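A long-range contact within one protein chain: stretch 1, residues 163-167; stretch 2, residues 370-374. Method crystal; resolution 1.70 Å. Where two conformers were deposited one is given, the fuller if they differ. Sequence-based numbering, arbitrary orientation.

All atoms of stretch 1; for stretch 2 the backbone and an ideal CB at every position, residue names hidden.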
# COMPACT_ATOMS: atom_id res chain seq x y z
N LEU A 163 13.72 -7.88 -11.59
CA LEU A 163 12.42 -7.22 -11.54
C LEU A 163 12.60 -5.75 -11.90
O LEU A 163 13.31 -5.02 -11.21
CB LEU A 163 11.82 -7.36 -10.14
CG LEU A 163 10.37 -6.88 -10.02
CD1 LEU A 163 9.44 -7.84 -10.81
CD2 LEU A 163 9.99 -6.83 -8.54
N HIS A 164 11.94 -5.32 -12.98
CA HIS A 164 12.08 -3.93 -13.42
C HIS A 164 11.13 -2.98 -12.70
O HIS A 164 11.38 -1.77 -12.69
CB HIS A 164 11.85 -3.83 -14.93
CG HIS A 164 12.89 -4.54 -15.74
ND1 HIS A 164 13.75 -3.87 -16.57
CD2 HIS A 164 13.21 -5.85 -15.83
CE1 HIS A 164 14.56 -4.74 -17.15
NE2 HIS A 164 14.25 -5.95 -16.72
N ILE A 165 10.07 -3.49 -12.09
CA ILE A 165 9.08 -2.68 -11.38
C ILE A 165 9.38 -2.76 -9.88
O ILE A 165 10.27 -3.53 -9.48
CB ILE A 165 7.66 -3.15 -11.72
CG1 ILE A 165 7.43 -4.58 -11.24
CG2 ILE A 165 7.42 -3.06 -13.23
CD1 ILE A 165 5.97 -4.98 -11.30
N PRO A 166 8.72 -1.98 -9.03
CA PRO A 166 8.99 -2.07 -7.59
C PRO A 166 8.63 -3.44 -7.04
O PRO A 166 7.85 -4.19 -7.62
CB PRO A 166 8.07 -0.99 -6.98
CG PRO A 166 7.78 -0.04 -8.14
CD PRO A 166 7.68 -0.98 -9.32
N PHE A 167 9.24 -3.78 -5.90
CA PHE A 167 8.75 -4.93 -5.13
C PHE A 167 8.15 -4.41 -3.84
O PHE A 167 8.86 -3.78 -3.04
CB PHE A 167 9.84 -5.96 -4.84
CG PHE A 167 9.29 -7.27 -4.37
CD1 PHE A 167 8.79 -8.17 -5.29
CD2 PHE A 167 9.22 -7.57 -3.02
CE1 PHE A 167 8.25 -9.39 -4.86
CE2 PHE A 167 8.69 -8.79 -2.59
CZ PHE A 167 8.21 -9.69 -3.51
N UNK A 370 3.54 8.55 -9.22
CA UNK A 370 3.16 8.14 -7.87
C UNK A 370 4.01 6.98 -7.39
O UNK A 370 4.24 6.84 -6.18
CB UNK A 370 1.68 7.76 -7.82
N UNK A 371 4.49 6.14 -8.31
CA UNK A 371 5.31 4.99 -7.98
C UNK A 371 5.97 4.50 -9.27
O UNK A 371 5.30 4.38 -10.30
CB UNK A 371 4.48 3.89 -7.32
N UNK A 372 7.28 4.23 -9.20
CA UNK A 372 8.03 3.82 -10.39
C UNK A 372 9.24 3.01 -9.95
O UNK A 372 9.98 3.43 -9.05
CB UNK A 372 8.46 5.03 -11.22
N UNK A 373 9.44 1.85 -10.57
CA UNK A 373 10.60 1.04 -10.21
C UNK A 373 11.91 1.78 -10.35
O UNK A 373 12.85 1.55 -9.58
CB UNK A 373 10.64 -0.22 -11.07
N UNK A 374 12.01 2.66 -11.34
CA UNK A 374 13.25 3.41 -11.56
C UNK A 374 12.92 4.77 -12.16
O UNK A 374 13.05 5.79 -11.48
CB UNK A 374 14.20 2.64 -12.47

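The rule of this contact is set where the two loops come nearest, at position 373, but the reading is best taken in order.

Position 370 is unconstrained by stretch 1. Its ideal CB has nothing of the other loop within 5.5 Å, and phi/psi of -67/-29 suits almost any residue, so the visible atoms cannot choose. The deposited residue is Leu370, with chi1 in m and chi2 in t, and its side chain stays out of reach of stretch 1.

Position 371 lies alongside the proline of stretch 1. The backbone is extended, at -165/134, and CA-to-CB points sideways, with the ideal CB 5.2 Å from Pro166 CG. That gap is too wide for a bare CB to close, yet one further methylene could lie against the ring. Stretch 1 offers carbon here, not a charge, so a leucine, a methionine or a long polar chain with an aliphatic root would all be reasonable. The residue is Arg371, and it uses that root: chi1 in t brings Arg371 CG to 3.9 Å from Pro166 CG, a van der Waals contact; chi2 in p keeps Arg371 CD beside the ring too, 4.0 Å from Pro166 CG. The chain then runs on past the ring, and the guanidinium finds no hydrogen-bond partner in stretch 1.

Position 372 is extended too, at -155/131, but CA-to-CB points away and nothing of stretch 1 comes within 5.5 Å of the ideal CB. Its backbone still matters, since its carbonyl carbon C lies 3.8 Å from Pro166 CG. The side chain is free to serve its own loop: a small acceptor could reach the amide two residues on, making aspartate, asparagine, serine or threonine sensible candidates. Asp372 is found, and its OD1 accepts a hydrogen bond from the backbone N of 374 at 3.1 Å, with a nearly straight angle of 161°. This bond spans 373, linking the side chain before it to the amide after it.

Position 373 is where the choice narrows. Its CA is 4.2 Å from the CA of Ile165, and the CA-to-CB direction leads straight into stretch 1. An ideal CB would lie 2.4 Å from His164 O and 2.9 Å from Ile165 CA, both clashes, and 3.3 Å from Pro166 N. The angles, -56/-35, are open to any L-residue, so sterics rather than backbone strain call for glycine. Gly373 it is. Without a CB, its CA packs 3.8 Å from His164 O, while Gly373 N lies 3.5 Å from Pro166 CG, the closest approach between the loops. No hydrogen bond crosses; the fit of backbone and proline ring does the work.

Position 374 turns sideways, its ideal CB 5.2 Å from His164 O, so stretch 1 sets little limit and many side chains would do. Met374 has chi1 in t, with chi2 and chi3 both in p, and its side chain comes no nearer than Met374 CB, 5.2 Å from His164 O. Its more telling part is the amide held by Asp372.

Stretch 2 (370-374) LRDGM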
# COMPACT_ATOMS: atom_id res chain seq x y z
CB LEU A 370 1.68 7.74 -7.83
CG LEU A 370 0.74 8.81 -8.36
CD1 LEU A 370 -0.71 8.36 -8.21
CD2 LEU A 370 1.00 10.16 -7.66
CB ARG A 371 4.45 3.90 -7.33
CG ARG A 371 5.18 2.63 -6.92
CD ARG A 371 6.31 2.90 -5.94
NE ARG A 371 5.82 3.27 -4.61
CZ ARG A 371 6.54 3.11 -3.50
NH1 ARG A 371 7.75 2.57 -3.57
NH2 ARG A 371 6.04 3.46 -2.32
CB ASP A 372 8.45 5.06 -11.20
CG ASP A 372 8.83 4.73 -12.64
OD1 ASP A 372 9.56 3.73 -12.88
OD2 ASP A 372 8.44 5.51 -13.54
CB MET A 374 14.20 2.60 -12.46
CG MET A 374 15.52 3.31 -12.80
SD MET A 374 16.41 3.88 -11.33
CE MET A 374 16.63 2.35 -10.41
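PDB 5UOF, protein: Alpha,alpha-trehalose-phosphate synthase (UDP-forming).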